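Chitosanase (Bacillus subtilis subsp. subtilis str. 168, PDB 7C6C) hydrolyses internal beta-1,4 linkages between glucosamine units of partly acetylated chitosan, and probably helps defend the bacterium against fungi by degrading their cell walls. Local coordinates at residues T48-T61 with L73-T87. Sequence-based numbering, arbitrary orientation.
Sequences TATGDALEVVEVYT and LPELRRLAKEESDDT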
ATOM      1  N   THR A  48      -7.873  10.466   3.235  1.00  8.83           N
ATOM      2  CA  THR A  48      -9.173  11.056   3.524  1.00  9.70           C
ATOM      3  C   THR A  48     -10.047  11.238   2.283  1.00 10.47           C
ATOM      4  O   THR A  48     -11.265  11.322   2.425  1.00 12.44           O
ATOM      5  CB  THR A  48      -9.019  12.364   4.314  1.00  9.52           C
ATOM      6  OG1 THR A  48      -8.161  13.275   3.617  1.00  9.90           O
ATOM      7  CG2 THR A  48      -8.430  12.097   5.680  1.00  9.99           C
ATOM      8  N   ALA A  49      -9.476  11.279   1.075  1.00  9.49           N
ATOM      9  CA  ALA A  49     -10.310  11.396  -0.121  1.00 10.32           C
ATOM     10  C   ALA A  49     -10.968  10.076  -0.514  1.00 10.79           C
ATOM     11  O   ALA A  49     -12.013  10.093  -1.171  1.00 11.56           O
ATOM     12  CB  ALA A  49      -9.490  11.918  -1.303  1.00 10.88           C
ATOM     13  N   THR A  50     -10.381   8.930  -0.144  1.00 11.56           N
ATOM     14  CA  THR A  50     -10.834   7.635  -0.649  1.00 12.16           C
ATOM     15  C   THR A  50     -11.844   6.948   0.249  1.00 12.42           C
ATOM     16  O   THR A  50     -12.534   6.031  -0.209  1.00 15.23           O
ATOM     17  CB  THR A  50      -9.674   6.656  -0.781  1.00 15.24           C
ATOM     18  OG1 THR A  50      -9.100   6.433   0.514  1.00 15.81           O
ATOM     19  CG2 THR A  50      -8.647   7.187  -1.750  1.00 17.57           C
ATOM     20  N   GLY A  51     -11.926   7.326   1.511  1.00 12.57           N
ATOM     21  CA  GLY A  51     -12.752   6.599   2.440  1.00 13.67           C
ATOM     22  C   GLY A  51     -11.998   5.634   3.328  1.00 11.21           C
ATOM     23  O   GLY A  51     -12.559   5.184   4.333  1.00 11.69           O
ATOM     24  N   ASP A  52     -10.739   5.316   3.015  1.00 10.54           N
ATOM     25  CA  ASP A  52     -10.106   4.304   3.848  0.51 10.45           C
ATOM     26  C   ASP A  52      -9.665   4.852   5.196  1.00  9.05           C
ATOM     27  O   ASP A  52      -9.736   4.119   6.188  1.00  9.45           O
ATOM     28  CB  ASP A  52      -9.047   3.471   3.112  0.51 11.72           C
ATOM     29  CG  ASP A  52      -7.896   4.287   2.600  0.51 10.47           C
ATOM     30  OD1 ASP A  52      -8.025   5.519   2.485  0.51 10.53           O
ATOM     31  OD2 ASP A  52      -6.843   3.681   2.302  0.51 10.19           O
ATOM     32  N   ALA A  53      -9.271   6.129   5.288  1.00  8.64           N
ATOM     33  CA  ALA A  53      -9.036   6.703   6.609  1.00  9.02           C
ATOM     34  C   ALA A  53     -10.334   6.774   7.408  1.00  8.46           C
ATOM     35  O   ALA A  53     -10.338   6.538   8.624  1.00  9.18           O
ATOM     36  CB  ALA A  53      -8.379   8.077   6.488  1.00  9.74           C
ATOM     37  N   LEU A  54     -11.443   7.106   6.740  1.00  8.41           N
ATOM     38  CA  LEU A  54     -12.756   7.043   7.370  1.00  8.83           C
ATOM     39  C   LEU A  54     -12.996   5.665   7.976  1.00  8.24           C
ATOM     40  O   LEU A  54     -13.445   5.548   9.119  1.00  8.76           O
ATOM     41  CB  LEU A  54     -13.835   7.394   6.342  1.00  8.80           C
ATOM     42  CG  LEU A  54     -15.274   7.054   6.734  1.00  8.82           C
ATOM     43  CD1 LEU A  54     -15.764   7.898   7.910  1.00 10.20           C
ATOM     44  CD2 LEU A  54     -16.181   7.220   5.531  1.00 10.00           C
ATOM     45  N   GLU A  55     -12.681   4.602   7.228  1.00  8.40           N
ATOM     46  CA  GLU A  55     -12.909   3.252   7.741  1.00  8.76           C
ATOM     47  C   GLU A  55     -12.096   2.985   9.000  1.00  8.79           C
ATOM     48  O   GLU A  55     -12.604   2.375   9.945  1.00  9.77           O
ATOM     49  CB  GLU A  55     -12.631   2.192   6.673  1.00  9.67           C
ATOM     50  CG  GLU A  55     -13.604   2.254   5.505  1.00 11.23           C
ATOM     51  CD  GLU A  55     -13.661   0.971   4.719  1.00 11.92           C
ATOM     52  OE1 GLU A  55     -13.800  -0.100   5.338  1.00 12.68           O
ATOM     53  OE2 GLU A  55     -13.562   1.033   3.478  1.00 13.22           O
ATOM     54  N   VAL A  56     -10.837   3.439   9.041  1.00  8.70           N
ATOM     55  CA  VAL A  56     -10.052   3.288  10.263  1.00  9.39           C
ATOM     56  C   VAL A  56     -10.766   3.940  11.440  1.00  8.74           C
ATOM     57  O   VAL A  56     -10.890   3.347  12.517  1.00  9.19           O
ATOM     58  CB  VAL A  56      -8.628   3.840  10.080  1.00  9.66           C
ATOM     59  CG1 VAL A  56      -7.897   3.822  11.419  1.00 10.01           C
ATOM     60  CG2 VAL A  56      -7.882   3.033   9.043  1.00  9.88           C
ATOM     61  N   VAL A  57     -11.236   5.175  11.257  1.00  8.46           N
ATOM     62  CA  VAL A  57     -11.868   5.883  12.364  1.00  8.69           C
ATOM     63  C   VAL A  57     -13.191   5.227  12.748  1.00  8.47           C
ATOM     64  O   VAL A  57     -13.525   5.150  13.934  1.00  9.25           O
ATOM     65  CB  VAL A  57     -11.989   7.392  12.068  1.00  8.79           C
ATOM     66  CG1 VAL A  57     -12.661   8.106  13.225  1.00  9.86           C
ATOM     67  CG2 VAL A  57     -10.606   7.990  11.800  1.00  9.83           C
ATOM     68  N   GLU A  58     -13.945   4.703  11.771  1.00  8.49           N
ATOM     69  CA  GLU A  58     -15.175   3.974  12.092  1.00  8.84           C
ATOM     70  C   GLU A  58     -14.879   2.747  12.942  1.00  8.72           C
ATOM     71  O   GLU A  58     -15.565   2.485  13.942  1.00  9.66           O
ATOM     72  CB  GLU A  58     -15.861   3.515  10.805  1.00  8.88           C
ATOM     73  CG  GLU A  58     -16.484   4.592   9.954  1.00 10.03           C
ATOM     74  CD  GLU A  58     -16.816   4.064   8.559  1.00  9.64           C
ATOM     75  OE1 GLU A  58     -16.251   3.012   8.163  1.00 10.84           O
ATOM     76  OE2 GLU A  58     -17.622   4.695   7.842  1.00  9.33           O
ATOM     77  N   VAL A  59     -13.877   1.960  12.530  1.00  9.59           N
ATOM     78  CA  VAL A  59     -13.531   0.727  13.241  1.00 10.21           C
ATOM     79  C   VAL A  59     -13.039   1.054  14.644  1.00 10.35           C
ATOM     80  O   VAL A  59     -13.445   0.435  15.633  1.00 10.93           O
ATOM     81  CB  VAL A  59     -12.495  -0.082  12.429  1.00 10.17           C
ATOM     82  CG1 VAL A  59     -11.860  -1.196  13.278  1.00 11.33           C
ATOM     83  CG2 VAL A  59     -13.130  -0.654  11.178  1.00 10.76           C
ATOM     84  N   TYR A  60     -12.161   2.052  14.748  1.00  9.57           N
ATOM     85  CA  TYR A  60     -11.666   2.481  16.048  1.00  9.85           C
ATOM     86  C   TYR A  60     -12.807   2.958  16.937  1.00  9.74           C
ATOM     87  O   TYR A  60     -12.845   2.643  18.133  1.00 10.22           O
ATOM     88  CB  TYR A  60     -10.630   3.590  15.838  1.00 10.15           C
ATOM     89  CG  TYR A  60     -10.057   4.187  17.100  1.00 10.26           C
ATOM     90  CD1 TYR A  60      -9.477   3.389  18.079  1.00 11.19           C
ATOM     91  CD2 TYR A  60     -10.082   5.557  17.304  1.00 10.64           C
ATOM     92  CE1 TYR A  60      -8.945   3.945  19.232  1.00 11.81           C
ATOM     93  CE2 TYR A  60      -9.546   6.123  18.445  1.00 11.54           C
ATOM     94  CZ  TYR A  60      -8.988   5.316  19.411  1.00 11.59           C
ATOM     95  OH  TYR A  60      -8.483   5.900  20.547  1.00 12.69           O
ATOM     96  N   THR A  61     -13.770   3.688  16.362  1.00  9.86           N
ATOM     97  CA  THR A  61     -14.874   4.234  17.148  1.00  9.67           C
ATOM     98  C   THR A  61     -15.822   3.138  17.629  1.00  9.92           C
ATOM     99  O   THR A  61     -16.354   3.219  18.741  1.00 10.36           O
ATOM    100  CB  THR A  61     -15.587   5.341  16.363  1.00 10.08           C
ATOM    101  OG1 THR A  61     -14.655   6.402  16.123  1.00  9.50           O
ATOM    102  CG2 THR A  61     -16.769   5.904  17.127  1.00 10.92           C
ATOM    103  N   LEU A  73     -15.654  12.253  12.306  1.00  8.74           N
ATOM    104  CA  LEU A  73     -16.410  11.374  11.412  1.00  8.67           C
ATOM    105  C   LEU A  73     -17.288  12.122  10.419  1.00  8.70           C
ATOM    106  O   LEU A  73     -17.300  11.736   9.238  1.00  8.91           O
ATOM    107  CB  LEU A  73     -17.207  10.334  12.208  1.00  9.28           C
ATOM    108  CG  LEU A  73     -16.383   9.170  12.755  1.00  9.48           C
ATOM    109  CD1 LEU A  73     -17.188   8.357  13.749  1.00 10.27           C
ATOM    110  CD2 LEU A  73     -15.887   8.286  11.619  1.00 10.29           C
ATOM    111  N   PRO A  74     -18.051  13.154  10.798  1.00  8.94           N
ATOM    112  CA  PRO A  74     -18.896  13.810   9.781  1.00  9.29           C
ATOM    113  C   PRO A  74     -18.092  14.383   8.627  1.00  8.94           C
ATOM    114  O   PRO A  74     -18.475  14.217   7.461  1.00  9.72           O
ATOM    115  CB  PRO A  74     -19.652  14.878  10.584  1.00 10.99           C
ATOM    116  CG  PRO A  74     -19.715  14.309  11.982  1.00 11.26           C
ATOM    117  CD  PRO A  74     -18.378  13.620  12.160  1.00 10.49           C
ATOM    118  N   GLU A  75     -16.963  15.037   8.917  1.00  9.39           N
ATOM    119  CA  GLU A  75     -16.143  15.572   7.838  1.00  8.63           C
ATOM    120  C   GLU A  75     -15.465  14.455   7.050  1.00  8.05           C
ATOM    121  O   GLU A  75     -15.427  14.500   5.816  1.00  8.08           O
ATOM    122  CB  GLU A  75     -15.115  16.562   8.381  1.00  9.55           C
ATOM    123  CG  GLU A  75     -14.190  17.148   7.319  1.00  9.80           C
ATOM    124  CD  GLU A  75     -14.889  18.055   6.310  1.00 11.71           C
ATOM    125  OE1 GLU A  75     -16.072  18.418   6.494  1.00 14.32           O
ATOM    126  OE2 GLU A  75     -14.231  18.434   5.324  1.00 11.66           O
ATOM    127  N   LEU A  76     -14.921  13.441   7.732  1.00  8.29           N
ATOM    128  CA  LEU A  76     -14.320  12.327   7.007  1.00  7.94           C
ATOM    129  C   LEU A  76     -15.338  11.667   6.087  1.00  7.51           C
ATOM    130  O   LEU A  76     -15.008  11.252   4.970  1.00  7.98           O
ATOM    131  CB  LEU A  76     -13.747  11.303   7.981  1.00  8.54           C
ATOM    132  CG  LEU A  76     -12.546  11.784   8.794  1.00  8.73           C
ATOM    133  CD1 LEU A  76     -12.285  10.809   9.933  1.00 10.13           C
ATOM    134  CD2 LEU A  76     -11.291  11.941   7.909  1.00  9.93           C
ATOM    135  N   ARG A  77     -16.588  11.560   6.541  1.00  8.04           N
ATOM    136  CA  ARG A  77     -17.633  10.965   5.714  1.00  8.61           C
ATOM    137  C   ARG A  77     -17.910  11.821   4.483  1.00  8.02           C
ATOM    138  O   ARG A  77     -18.023  11.304   3.360  1.00  8.83           O
ATOM    139  CB  ARG A  77     -18.895  10.769   6.554  1.00  8.96           C
ATOM    140  CG  ARG A  77     -19.919   9.867   5.906  1.00  9.30           C
ATOM    141  CD  ARG A  77     -21.249   9.858   6.665  1.00 10.28           C
ATOM    142  NE  ARG A  77     -21.064   9.660   8.101  1.00 10.28           N
ATOM    143  CZ  ARG A  77     -20.822   8.480   8.665  1.00 10.30           C
ATOM    144  NH1 ARG A  77     -20.758   7.380   7.918  1.00 11.33           N
ATOM    145  NH2 ARG A  77     -20.650   8.402   9.985  1.00 10.73           N
ATOM    146  N   ARG A  78     -18.016  13.138   4.669  1.00  8.82           N
ATOM    147  CA  ARG A  78     -18.241  14.026   3.534  1.00 10.01           C
ATOM    148  C   ARG A  78     -17.070  13.995   2.559  1.00  9.02           C
ATOM    149  O   ARG A  78     -17.268  14.025   1.341  1.00  9.27           O
ATOM    150  CB  ARG A  78     -18.446  15.449   4.041  1.00 13.82           C
ATOM    151  CG  ARG A  78     -18.581  16.475   2.937  1.00 20.47           C
ATOM    152  CD  ARG A  78     -19.249  17.748   3.418  1.00 25.85           C
ATOM    153  NE  ARG A  78     -18.491  18.418   4.468  1.00 30.18           N
ATOM    154  CZ  ARG A  78     -18.757  19.649   4.891  1.00 32.54           C
ATOM    155  NH1 ARG A  78     -19.753  20.331   4.340  1.00 33.49           N
ATOM    156  NH2 ARG A  78     -18.025  20.205   5.850  1.00 33.54           N
ATOM    157  N   LEU A  79     -15.838  13.935   3.075  1.00  8.45           N
ATOM    158  CA  LEU A  79     -14.672  13.887   2.196  1.00  8.35           C
ATOM    159  C   LEU A  79     -14.671  12.617   1.362  1.00  8.05           C
ATOM    160  O   LEU A  79     -14.327  12.646   0.173  1.00  8.63           O
ATOM    161  CB  LEU A  79     -13.387  13.997   3.013  1.00  8.58           C
ATOM    162  CG  LEU A  79     -13.194  15.333   3.730  1.00  8.63           C
ATOM    163  CD1 LEU A  79     -12.018  15.237   4.684  1.00  9.13           C
ATOM    164  CD2 LEU A  79     -13.010  16.478   2.730  1.00  9.29           C
ATOM    165  N   ALA A  80     -15.066  11.493   1.962  1.00  7.84           N
ATOM    166  CA  ALA A  80     -15.176  10.249   1.212  1.00  8.99           C
ATOM    167  C   ALA A  80     -16.281  10.343   0.171  1.00  9.16           C
ATOM    168  O   ALA A  80     -16.097   9.940  -0.984  1.00 10.03           O
ATOM    169  CB  ALA A  80     -15.443   9.097   2.179  1.00  9.93           C
ATOM    170  N   LYS A  81     -17.434  10.895   0.556  1.00  9.15           N
ATOM    171  CA  LYS A  81     -18.533  11.036  -0.391  1.00 10.13           C
ATOM    172  C   LYS A  81     -18.123  11.870  -1.596  1.00 10.67           C
ATOM    173  O   LYS A  81     -18.451  11.528  -2.739  1.00 12.41           O
ATOM    174  CB  LYS A  81     -19.731  11.669   0.308  1.00 11.57           C
ATOM    175  CG  LYS A  81     -20.969  11.720  -0.558  1.00 14.51           C
ATOM    176  CD  LYS A  81     -22.135  12.363   0.174  1.00 17.53           C
ATOM    177  CE  LYS A  81     -23.445  12.082  -0.542  1.00 21.90           C
ATOM    178  NZ  LYS A  81     -23.411  12.570  -1.943  1.00 23.91           N
ATOM    179  N   GLU A  82     -17.419  12.972  -1.357  1.00 10.34           N
ATOM    180  CA  GLU A  82     -17.028  13.916  -2.394  1.00 11.24           C
ATOM    181  C   GLU A  82     -15.708  13.562  -3.064  1.00 10.91           C
ATOM    182  O   GLU A  82     -15.298  14.264  -3.994  1.00 12.42           O
ATOM    183  CB  GLU A  82     -16.948  15.341  -1.813  1.00 12.37           C
ATOM    184  CG  GLU A  82     -18.289  15.851  -1.255  1.00 13.97           C
ATOM    185  CD  GLU A  82     -18.247  17.280  -0.718  1.00 15.91           C
ATOM    186  OE1 GLU A  82     -17.214  17.986  -0.856  1.00 15.30           O
ATOM    187  OE2 GLU A  82     -19.280  17.712  -0.165  1.00 19.46           O
ATOM    188  N   GLU A  83     -15.028  12.509  -2.615  1.00  9.73           N
ATOM    189  CA  GLU A  83     -13.679  12.184  -3.089  1.00  9.67           C
ATOM    190  C   GLU A  83     -12.790  13.424  -3.054  1.00  9.07           C
ATOM    191  O   GLU A  83     -12.097  13.757  -4.019  1.00 10.13           O
ATOM    192  CB  GLU A  83     -13.699  11.546  -4.475  1.00 12.79           C
ATOM    193  CG  GLU A  83     -14.571  10.321  -4.554  1.00 18.24           C
ATOM    194  CD  GLU A  83     -14.568   9.720  -5.937  1.00 23.89           C
ATOM    195  OE1 GLU A  83     -13.514   9.188  -6.342  1.00 25.55           O
ATOM    196  OE2 GLU A  83     -15.607   9.795  -6.618  1.00 27.11           O
ATOM    197  N   SER A  84     -12.812  14.106  -1.915  1.00  9.01           N
ATOM    198  CA  SER A  84     -12.283  15.454  -1.803  1.00  9.18           C
ATOM    199  C   SER A  84     -10.898  15.484  -1.165  1.00  8.71           C
ATOM    200  O   SER A  84     -10.619  14.751  -0.211  1.00  9.51           O
ATOM    201  CB  SER A  84     -13.240  16.279  -0.955  1.00  9.53           C
ATOM    202  OG  SER A  84     -12.676  17.539  -0.667  1.00  9.51           O
ATOM    203  N   ASP A  85     -10.050  16.375  -1.682  1.00  8.61           N
ATOM    204  CA  ASP A  85      -8.708  16.661  -1.185  1.00  9.50           C
ATOM    205  C   ASP A  85      -8.704  17.687  -0.053  1.00  8.95           C
ATOM    206  O   ASP A  85      -7.639  18.003   0.484  1.00  9.75           O
ATOM    207  CB  ASP A  85      -7.877  17.164  -2.377  1.00  9.75           C
ATOM    208  CG  ASP A  85      -6.419  17.429  -2.047  1.00  9.85           C
ATOM    209  OD1 ASP A  85      -5.698  16.494  -1.640  1.00 10.20           O
ATOM    210  OD2 ASP A  85      -5.970  18.577  -2.275  1.00 11.35           O
ATOM    211  N   ASP A  86      -9.867  18.212   0.323  1.00  8.60           N
ATOM    212  CA  ASP A  86      -9.949  19.256   1.343  1.00  8.89           C
ATOM    213  C   ASP A  86      -9.456  18.751   2.692  1.00  8.54           C
ATOM    214  O   ASP A  86      -9.929  17.729   3.203  1.00  9.26           O
ATOM    215  CB  ASP A  86     -11.417  19.660   1.459  1.00  9.83           C
ATOM    216  CG  ASP A  86     -11.653  20.914   2.284  1.00 10.25           C
ATOM    217  OD1 ASP A  86     -10.695  21.592   2.716  1.00 10.42           O
ATOM    218  OD2 ASP A  86     -12.850  21.232   2.469  1.00 12.24           O
ATOM    219  N   THR A  87      -8.514  19.484   3.289  1.00  9.54           N
ATOM    220  CA  THR A  87      -8.117  19.238   4.669  1.00 10.15           C
ATOM    221  C   THR A  87      -8.373  20.450   5.556  1.00 11.21           C
ATOM    222  O   THR A  87      -7.994  20.445   6.732  1.00 13.52           O
ATOM    223  CB  THR A  87      -6.673  18.727   4.775  1.00 10.93           C
ATOM    224  OG1 THR A  87      -5.783  19.637   4.126  1.00 11.59           O
ATOM    225  CG2 THR A  87      -6.532  17.364   4.114  1.00 11.58           C
TER
HETATM  226  O   HOH W   1      -9.451  15.153   2.232  1.00  8.84           O
HETATM  227  O   HOH W   2     -12.357  10.542   4.730  1.00 11.82           O
HETATM  228  O   HOH W   3     -14.108   8.296  -1.661  1.00 17.28           O
HETATM  229  O   HOH W   4     -20.197   4.628   8.643  1.00 10.34           O
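Leu54 of helix 52-61 enters a hole formed by Leu73, Leu76, Arg77 and Ala80 of helix 73-82. Its CB points at the partner helix, and CG stands anti to the backbone N (chi1 166°). The two methyls then part. CD1 meets Leu73 CD2 at 3.7 Å and also touches Leu76 CB. CD2 lies against Ala80 CB at 3.9 Å and against Arg77 CA. Leu73 is a knob in the reverse direction, set among Leu54, Val57, Glu58 and Thr61. Its CD2 is 3.6 Å from Val57 CG1, while CD1 faces Thr61 tip to tip. The other Val57 branch, CG2, packs on Leu76 CD1. Leu76 CD2 reaches in turn to Thr48 CG2, 3.6 Å away.

The axes of segments 52-61 and 73-82 are roughly antiparallel (149°) and approach to 9.1 Å. At Gly51, the N-cap of helix 52-61, the backbone closes directly on Ala80, with Gly51 CA 3.7 Å from Ala80 CB. No direct hydrogen bond links the two segments. Three waters instead tie the turn before helix 52-61 to the other segment: one joins Thr48 O to Leu76 O, one Ala49 O to Ala80 O, and one Thr48 OG1 to the carbonyls of Ser84 and Asp86. Ala49 O also receives a CA-H...O contact from Glu83 CA, in a Schellman motif after the last turn. A fourth water bridges Glu58 OE2 and Arg77 NH1, which are too far apart for a salt bridge.

The pair forms a helical hairpin in the glycosyl hydrolase family 46 domain. Thr48 OG1 also forms a hydrogen bond with Tyr39 N of strand 39-41, and the side chain of Ala49 is about 7 Å from that of Asp35, the probable nucleophile. Val56 packs on helices 104-128 and 93-99, Leu76 on Phe93 of helix 93-99, and Ala53 on Phe46 of strand 46-47.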